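PDB 3IHU: transcriptional regulator, GntR family from Ralstonia eutropha, which probably binds DNA and regulates transcription through an N-terminal winged helix-turn-helix domain joined to a helical FCD domain. Local coordinates for residues G24-G32 against G134-R142; G99-S109 against A192-E202. All coordinates share one frame; numbering follows the deposited sequence.

Overall arrangement
Helix 17-31 opens the winged helix-turn-helix domain and gives contact 1 its first segment. The chain then runs through helices 42-49 and 53-65 and a small three-stranded antiparallel sheet. Helix 84-105 follows; its C-terminal end and the residues just after it, 99-109, start contact 2. After helix 112-130, helix 134-152 closes contact 1, a loop of 101 intervening residues. Contact 2 closes later, where helix 179-195 turns into helix 198-219. The two loops therefore cross and do not nest. Contact 1 joins the DNA-binding domain to the FCD domain, while contact 2 lies wholly inside the FCD bundle. Their centres are about 24 Å apart.

Contact 1: G24-G32 against G134-R142; sequences GIMSGLELG and GETFSNARR
Leu31 and Glu30 of segment 24-32 meet the helix of segment 134-142. This is a domain interface: the first helix of the winged helix-turn-helix domain lies against a helix of the FCD bundle. The short axes cross at 131°. At the start of the second helix, Leu31 CD2 touches Glu135 CA at 3.7 Å. One turn later the same methyl lies against Ser138 CB at 3.6 Å.

Ser138 OG faces the Glu30 chain and lies 3.3 Å from Glu30 CG. A water molecule bonds to both Ser138 OG and Glu30 OE2.

Arg141 holds Glu30 in a two-nitrogen salt bridge. The Glu30 chain is extended, with CG anti to the backbone N (chi1 -176°), and this carries its carboxylate across to the second helix. Arg141 grips it side-on. Its NE bonds to Glu30 OE2 at 2.7 Å and its NH2 to Glu30 OE1 at 2.9 Å. Both oxygens are met on the syn side, and the two flat groups are nearly coplanar. Arg141 NH1 is bonded to His165, and Tyr145 adds a cation-pi contact, so further FCD residues help position this guanidinium.

Arg142 was modelled in two conformers, so its contacts are less certain. In the conformer described, Arg142 NH2 forms a second salt bridge to Glu30 OE1. In that same conformer Arg141 NH2 lies 3.4 Å above the Arg142 guanidinium plane, over its centre.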
loop_
_atom_site.group_PDB
_atom_site.type_symbol
_atom_site.label_atom_id
_atom_site.label_comp_id
_atom_site.label_asym_id
_atom_site.label_seq_id
_atom_site.Cartn_x
_atom_site.Cartn_y
_atom_site.Cartn_z
ATOM N N GLY A 24 -5.051 -1.377 10.695
ATOM C CA GLY A 24 -5.192 -0.040 11.231
ATOM C C GLY A 24 -3.907 0.761 11.304
ATOM O O GLY A 24 -3.908 1.978 11.024
ATOM N N ILE A 25 -2.797 0.110 11.681
ATOM C CA ILE A 25 -1.537 0.836 11.785
ATOM C C ILE A 25 -0.973 1.070 10.381
ATOM O O ILE A 25 -0.432 2.115 10.077
ATOM C CB ILE A 25 -0.546 0.130 12.702
ATOM C CG1 ILE A 25 -0.988 0.307 14.170
ATOM C CG2 ILE A 25 0.858 0.674 12.487
ATOM C CD1 ILE A 25 -0.286 -0.652 15.125
HETATM N N MSE A 26 -1.157 0.106 9.511
HETATM C CA MSE A 26 -0.701 0.269 8.129
HETATM C C MSE A 26 -1.508 1.344 7.408
HETATM O O MSE A 26 -0.921 2.235 6.799
HETATM C CB MSE A 26 -0.680 -1.079 7.397
HETATM C CG MSE A 26 0.774 -1.610 7.372
HETATM SE SE MSE A 26 0.935 -3.436 6.960
HETATM C CE MSE A 26 -0.830 -3.697 6.177
ATOM N N SER A 27 -2.823 1.322 7.546
ATOM C CA SER A 27 -3.616 2.396 6.954
ATOM C C SER A 27 -3.361 3.773 7.595
ATOM O O SER A 27 -3.254 4.773 6.874
ATOM C CB SER A 27 -5.098 2.083 6.974
ATOM O OG SER A 27 -5.508 1.836 8.293
ATOM N N GLY A 28 -3.252 3.817 8.926
ATOM C CA GLY A 28 -2.905 5.045 9.639
ATOM C C GLY A 28 -1.580 5.659 9.206
ATOM O O GLY A 28 -1.456 6.873 9.132
ATOM N N LEU A 29 -0.591 4.839 8.873
ATOM C CA LEU A 29 0.696 5.365 8.399
ATOM C C LEU A 29 0.481 6.101 7.079
ATOM O O LEU A 29 0.962 7.196 6.893
ATOM C CB LEU A 29 1.749 4.249 8.231
ATOM C CG LEU A 29 2.622 3.999 9.459
ATOM C CD1 LEU A 29 3.254 2.562 9.388
ATOM C CD2 LEU A 29 3.660 5.113 9.611
ATOM N N GLU A 30 -0.312 5.508 6.208
ATOM C CA GLU A 30 -0.666 6.127 4.937
ATOM C C GLU A 30 -1.539 7.344 5.123
ATOM O O GLU A 30 -1.393 8.332 4.420
ATOM C CB GLU A 30 -1.413 5.117 4.045
ATOM C CG GLU A 30 -1.718 5.692 2.653
ATOM C CD GLU A 30 -2.203 4.660 1.650
ATOM O OE1 GLU A 30 -2.479 3.505 2.043
ATOM O OE2 GLU A 30 -2.334 5.046 0.468
ATOM N N LEU A 31 -2.468 7.262 6.063
ATOM C CA LEU A 31 -3.365 8.372 6.307
ATOM C C LEU A 31 -2.748 9.479 7.138
ATOM O O LEU A 31 -3.292 10.593 7.167
ATOM C CB LEU A 31 -4.642 7.883 6.977
ATOM C CG LEU A 31 -5.575 7.005 6.128
ATOM C CD1 LEU A 31 -6.847 6.604 6.906
ATOM C CD2 LEU A 31 -5.973 7.766 4.838
ATOM N N GLY A 32 -1.648 9.193 7.837
ATOM C CA GLY A 32 -0.993 10.213 8.646
ATOM C C GLY A 32 -1.371 10.205 10.111
ATOM O O GLY A 32 -0.945 11.081 10.834
ATOM N N GLY A 134 -6.532 13.585 0.870
ATOM C CA GLY A 134 -5.633 12.463 1.112
ATOM C C GLY A 134 -6.323 11.209 1.645
ATOM O O GLY A 134 -5.898 10.073 1.360
ATOM N N GLU A 135 -7.392 11.398 2.412
ATOM C CA GLU A 135 -8.050 10.270 3.050
ATOM C C GLU A 135 -8.778 9.414 2.025
ATOM O O GLU A 135 -8.540 8.187 1.948
ATOM C CB GLU A 135 -9.037 10.750 4.127
ATOM C CG GLU A 135 -9.734 9.563 4.832
ATOM C CD GLU A 135 -10.459 9.950 6.124
ATOM O OE1 GLU A 135 -10.447 11.149 6.525
ATOM O OE2 GLU A 135 -11.052 9.026 6.721
ATOM N N THR A 136 -9.642 10.062 1.240
ATOM C CA THR A 136 -10.432 9.359 0.230
ATOM C C THR A 136 -9.534 8.881 -0.901
ATOM O O THR A 136 -9.795 7.863 -1.515
ATOM C CB THR A 136 -11.531 10.244 -0.387
ATOM O OG1 THR A 136 -10.924 11.401 -0.968
ATOM C CG2 THR A 136 -12.575 10.666 0.665
ATOM N N PHE A 137 -8.446 9.585 -1.173
ATOM C CA PHE A 137 -7.533 9.127 -2.218
ATOM C C PHE A 137 -6.894 7.832 -1.738
ATOM O O PHE A 137 -6.827 6.867 -2.483
ATOM C CB PHE A 137 -6.467 10.175 -2.554
ATOM C CG PHE A 137 -5.632 9.818 -3.752
ATOM C CD1 PHE A 137 -6.078 10.087 -5.016
ATOM C CD2 PHE A 137 -4.396 9.184 -3.603
ATOM C CE1 PHE A 137 -5.305 9.735 -6.125
ATOM C CE2 PHE A 137 -3.642 8.838 -4.687
ATOM C CZ PHE A 137 -4.094 9.121 -5.962
ATOM N N SER A 138 -6.435 7.814 -0.485
ATOM C CA SER A 138 -5.808 6.605 0.062
ATOM C C SER A 138 -6.756 5.438 0.052
ATOM O O SER A 138 -6.329 4.313 -0.228
ATOM C CB SER A 138 -5.317 6.787 1.480
ATOM O OG SER A 138 -4.175 7.576 1.489
ATOM N N ASN A 139 -8.022 5.699 0.318
ATOM C CA ASN A 139 -9.012 4.610 0.396
ATOM C C ASN A 139 -9.312 4.108 -1.018
ATOM O O ASN A 139 -9.492 2.918 -1.225
ATOM C CB ASN A 139 -10.347 5.034 1.077
ATOM C CG ASN A 139 -10.182 5.549 2.543
ATOM O OD1 ASN A 139 -9.240 5.227 3.247
ATOM N ND2 ASN A 139 -11.141 6.361 2.980
ATOM N N ALA A 140 -9.415 5.016 -1.985
ATOM C CA ALA A 140 -9.669 4.574 -3.348
ATOM C C ALA A 140 -8.397 3.863 -3.860
ATOM O O ALA A 140 -8.494 2.921 -4.593
ATOM C CB ALA A 140 -10.060 5.753 -4.286
ATOM N N ARG A 141 -7.215 4.311 -3.449
ATOM C CA ARG A 141 -5.985 3.602 -3.801
ATOM C C ARG A 141 -6.042 2.154 -3.310
ATOM O O ARG A 141 -5.817 1.201 -4.078
ATOM C CB ARG A 141 -4.739 4.304 -3.282
ATOM C CG ARG A 141 -3.407 3.602 -3.782
ATOM C CD ARG A 141 -2.242 3.837 -2.839
ATOM N NE ARG A 141 -2.441 3.213 -1.530
ATOM C CZ ARG A 141 -2.400 1.900 -1.285
ATOM N NH1 ARG A 141 -2.231 0.995 -2.255
ATOM N NH2 ARG A 141 -2.597 1.464 -0.055
ATOM N N ARG A 142 -6.354 1.979 -2.033
ATOM C CA ARG A 142 -6.446 0.636 -1.487
ATOM C C ARG A 142 -7.450 -0.206 -2.310
ATOM O O ARG A 142 -7.128 -1.346 -2.676
ATOM C CB ARG A 142 -6.762 0.666 0.019
ATOM C CG ARG A 142 -6.203 -0.521 0.804
ATOM C CD ARG A 142 -6.182 -0.321 2.351
ATOM N NE ARG A 142 -5.186 0.658 2.814
ATOM C CZ ARG A 142 -3.885 0.411 3.012
ATOM N NH1 ARG A 142 -3.368 -0.788 2.778
ATOM N NH2 ARG A 142 -3.093 1.388 3.440
HETATM O O HOH W 1 -2.434 7.104 -1.022
#

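Contact 2: G99-S109 against A192-E202; sequences GLLARAATRGS and AVLAGEPDAAE
Arg103 forms salt bridges with Asp199 and Glu202. Its NH1 bonds to Asp199 OD1 at 2.8 Å. This bond is nearly straight (167°), lies in the guanidinium plane and uses the anti lone pair of OD1. NH1 also bonds to Glu202 OE1 at 2.9 Å. That bond is more bent (136°), and the oxygen is tilted from the guanidinium plane. The Arg103 chain is extended from CG to NE, and it crosses over Pro198 on its way to the two acids. Pro198 CB sits over the centre of one guanidinium face, 3.7 Å above the plane.

Asp199 and Pro198 belong to the first turn of helix 198-219. Glu197 is its N-cap and accepts from the backbone N of Asp199 and Ala200.

One turn on from Arg103, Thr106 OG1 turns back to bond to Arg103 O at 2.7 Å. This leaves Thr106 CG2 to wedge between Val193 O and Ala201 CB. Ser109 OG bonds to Thr106 O, and Ser109 CB packs on the carbonyl oxygens of Val193 and Leu194. Two waters bridge backbone carbonyls: one joins Thr106 O to Gly196 O, the other Ser109 O to Leu194 O.

The backbones come close where the residues are small. Ala102 CB lies 3.3 Å from Ala201 O. At the far end, Glu202 CA makes a CA-H...O contact of 3.3 Å with Gly99 O. A separate apolar contact joins Val193 CG1 to Ala105 CB at 3.7 Å.

The short axes of 99-105 and 198-202 are 7.3 Å apart and run roughly antiparallel. Such close packing, with a short turn at Gly196 and Glu197 between helices 179-195 and 198-219, fits the all-helical bundle of an FCD domain.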
loop_
_atom_site.group_PDB
_atom_site.type_symbol
_atom_site.label_atom_id
_atom_site.label_comp_id
_atom_site.label_asym_id
_atom_site.label_seq_id
_atom_site.Cartn_x
_atom_site.Cartn_y
_atom_site.Cartn_z
ATOM N N GLY A 99 4.468 -4.589 -10.641
ATOM C CA GLY A 99 4.483 -5.116 -11.966
ATOM C C GLY A 99 3.741 -6.423 -12.103
ATOM O O GLY A 99 2.912 -6.567 -12.987
ATOM N N LEU A 100 4.061 -7.402 -11.260
ATOM C CA LEU A 100 3.357 -8.645 -11.288
ATOM C C LEU A 100 1.881 -8.527 -10.907
ATOM O O LEU A 100 1.083 -9.268 -11.408
ATOM C CB LEU A 100 4.033 -9.680 -10.420
ATOM C CG LEU A 100 3.567 -11.099 -10.451
ATOM C CD1 LEU A 100 3.399 -11.587 -11.856
ATOM C CD2 LEU A 100 4.638 -11.984 -9.609
ATOM N N LEU A 101 1.522 -7.651 -9.977
ATOM C CA LEU A 101 0.115 -7.445 -9.656
ATOM C C LEU A 101 -0.716 -7.056 -10.919
ATOM O O LEU A 101 -1.802 -7.611 -11.163
ATOM C CB LEU A 101 -0.005 -6.360 -8.618
ATOM C CG LEU A 101 -1.399 -6.007 -8.085
ATOM C CD1 LEU A 101 -1.964 -7.112 -7.203
ATOM C CD2 LEU A 101 -1.373 -4.603 -7.457
ATOM N N ALA A 102 -0.220 -6.055 -11.650
ATOM C CA ALA A 102 -0.841 -5.559 -12.892
ATOM C C ALA A 102 -0.839 -6.664 -13.921
ATOM O O ALA A 102 -1.839 -6.923 -14.577
ATOM C CB ALA A 102 -0.069 -4.335 -13.430
ATOM N N ARG A 103 0.318 -7.309 -14.105
ATOM C CA ARG A 103 0.407 -8.418 -15.033
ATOM C C ARG A 103 -0.616 -9.483 -14.788
ATOM O O ARG A 103 -1.345 -9.889 -15.709
ATOM C CB ARG A 103 1.792 -9.043 -15.008
ATOM C CG ARG A 103 1.986 -10.198 -16.015
ATOM C CD ARG A 103 3.333 -10.927 -15.810
ATOM N NE ARG A 103 3.475 -11.824 -16.937
ATOM C CZ ARG A 103 3.964 -11.499 -18.129
ATOM N NH1 ARG A 103 4.518 -10.328 -18.366
ATOM N NH2 ARG A 103 3.924 -12.388 -19.089
ATOM N N ALA A 104 -0.739 -9.922 -13.550
ATOM C CA ALA A 104 -1.668 -11.010 -13.253
ATOM C C ALA A 104 -3.140 -10.561 -13.427
ATOM O O ALA A 104 -3.998 -11.387 -13.756
ATOM C CB ALA A 104 -1.450 -11.558 -11.865
ATOM N N ALA A 105 -3.439 -9.295 -13.100
ATOM C CA ALA A 105 -4.791 -8.784 -13.145
ATOM C C ALA A 105 -5.376 -8.863 -14.551
ATOM O O ALA A 105 -6.596 -8.836 -14.672
ATOM C CB ALA A 105 -4.903 -7.289 -12.602
ATOM N N THR A 106 -4.534 -8.962 -15.584
ATOM C CA THR A 106 -5.016 -9.123 -16.946
ATOM C C THR A 106 -5.847 -10.371 -17.128
ATOM O O THR A 106 -6.654 -10.448 -18.064
ATOM C CB THR A 106 -3.931 -9.162 -18.027
ATOM O OG1 THR A 106 -3.039 -10.274 -17.786
ATOM C CG2 THR A 106 -3.222 -7.858 -18.080
ATOM N N ARG A 107 -5.682 -11.347 -16.243
ATOM C CA ARG A 107 -6.556 -12.513 -16.276
ATOM C C ARG A 107 -8.033 -12.176 -16.064
ATOM O O ARG A 107 -8.889 -12.929 -16.487
ATOM C CB ARG A 107 -6.119 -13.550 -15.268
ATOM C CG ARG A 107 -4.780 -14.143 -15.636
ATOM C CD ARG A 107 -4.148 -15.024 -14.518
ATOM N NE ARG A 107 -4.843 -16.303 -14.421
ATOM C CZ ARG A 107 -5.897 -16.560 -13.636
ATOM N NH1 ARG A 107 -6.415 -15.626 -12.836
ATOM N NH2 ARG A 107 -6.443 -17.775 -13.651
ATOM N N GLY A 108 -8.333 -11.068 -15.410
ATOM C CA GLY A 108 -9.711 -10.660 -15.214
ATOM C C GLY A 108 -10.186 -9.605 -16.194
ATOM O O GLY A 108 -11.225 -9.001 -15.962
ATOM N N SER A 109 -9.453 -9.342 -17.282
ATOM C CA SER A 109 -9.856 -8.215 -18.157
ATOM C C SER A 109 -11.219 -8.424 -18.864
ATOM O O SER A 109 -11.856 -7.429 -19.289
ATOM C CB SER A 109 -8.769 -7.826 -19.152
ATOM O OG SER A 109 -8.428 -8.891 -20.010
ATOM N N ALA A 192 -3.675 -0.363 -19.035
ATOM C CA ALA A 192 -2.871 -1.482 -19.535
ATOM C C ALA A 192 -3.492 -2.834 -19.104
ATOM O O ALA A 192 -3.606 -3.807 -19.889
ATOM C CB ALA A 192 -1.403 -1.350 -19.062
ATOM N N VAL A 193 -3.967 -2.881 -17.869
ATOM C CA VAL A 193 -4.575 -4.093 -17.367
ATOM C C VAL A 193 -5.801 -4.448 -18.177
ATOM O O VAL A 193 -5.941 -5.597 -18.635
ATOM C CB VAL A 193 -4.898 -3.981 -15.881
ATOM C CG1 VAL A 193 -5.783 -5.129 -15.464
ATOM C CG2 VAL A 193 -3.538 -3.967 -15.069
ATOM N N LEU A 194 -6.676 -3.451 -18.355
ATOM C CA LEU A 194 -7.936 -3.671 -19.051
ATOM C C LEU A 194 -7.760 -4.070 -20.494
ATOM O O LEU A 194 -8.623 -4.683 -21.017
ATOM C CB LEU A 194 -8.838 -2.440 -18.942
ATOM C CG LEU A 194 -9.266 -2.236 -17.508
ATOM C CD1 LEU A 194 -10.161 -1.007 -17.380
ATOM C CD2 LEU A 194 -9.943 -3.515 -17.045
ATOM N N ALA A 195 -6.643 -3.711 -21.111
ATOM C CA ALA A 195 -6.315 -4.111 -22.475
ATOM C C ALA A 195 -5.813 -5.581 -22.570
ATOM O O ALA A 195 -5.687 -6.122 -23.654
ATOM C CB ALA A 195 -5.217 -3.167 -23.044
ATOM N N GLY A 196 -5.489 -6.187 -21.426
ATOM C CA GLY A 196 -5.386 -7.627 -21.319
ATOM C C GLY A 196 -4.045 -8.184 -21.692
ATOM O O GLY A 196 -3.867 -9.396 -21.594
ATOM N N GLU A 197 -3.120 -7.337 -22.153
ATOM C CA GLU A 197 -1.831 -7.833 -22.586
ATOM C C GLU A 197 -0.823 -7.826 -21.396
ATOM O O GLU A 197 -0.503 -6.766 -20.842
ATOM C CB GLU A 197 -1.299 -7.020 -23.761
ATOM C CG GLU A 197 -0.132 -7.798 -24.542
ATOM C CD GLU A 197 1.238 -7.778 -23.843
ATOM O OE1 GLU A 197 1.807 -6.671 -23.732
ATOM O OE2 GLU A 197 1.750 -8.885 -23.444
ATOM N N PRO A 198 -0.354 -9.022 -20.978
ATOM C CA PRO A 198 0.408 -9.067 -19.701
ATOM C C PRO A 198 1.698 -8.285 -19.662
ATOM O O PRO A 198 1.990 -7.639 -18.639
ATOM C CB PRO A 198 0.640 -10.560 -19.466
ATOM C CG PRO A 198 0.188 -11.285 -20.673
ATOM C CD PRO A 198 -0.741 -10.379 -21.430
ATOM N N ASP A 199 2.463 -8.291 -20.752
ATOM C CA ASP A 199 3.724 -7.574 -20.744
ATOM C C ASP A 199 3.557 -6.061 -20.583
ATOM O O ASP A 199 4.351 -5.425 -19.875
ATOM C CB ASP A 199 4.568 -7.843 -21.986
ATOM C CG ASP A 199 5.187 -9.235 -22.021
ATOM O OD1 ASP A 199 5.215 -9.993 -21.021
ATOM O OD2 ASP A 199 5.660 -9.563 -23.101
ATOM N N ALA A 200 2.581 -5.461 -21.265
ATOM C CA ALA A 200 2.380 -4.019 -21.151
ATOM C C ALA A 200 1.768 -3.709 -19.781
ATOM O O ALA A 200 2.063 -2.675 -19.217
ATOM C CB ALA A 200 1.510 -3.434 -22.285
ATOM N N ALA A 201 0.935 -4.589 -19.266
ATOM C CA ALA A 201 0.455 -4.415 -17.891
ATOM C C ALA A 201 1.607 -4.422 -16.888
ATOM O O ALA A 201 1.689 -3.525 -16.070
ATOM C CB ALA A 201 -0.564 -5.435 -17.527
ATOM N N GLU A 202 2.530 -5.396 -17.005
ATOM C CA GLU A 202 3.642 -5.499 -16.073
ATOM C C GLU A 202 4.465 -4.221 -16.142
ATOM O O GLU A 202 4.874 -3.678 -15.101
ATOM C CB GLU A 202 4.549 -6.713 -16.353
ATOM C CG GLU A 202 5.602 -6.896 -15.236
ATOM C CD GLU A 202 6.398 -8.196 -15.368
ATOM O OE1 GLU A 202 6.105 -8.975 -16.280
ATOM O OE2 GLU A 202 7.291 -8.437 -14.508
HETATM O O HOH W 2 -6.339 -11.266 -21.142
HETATM O O HOH W 3 -11.200 -5.021 -20.211
#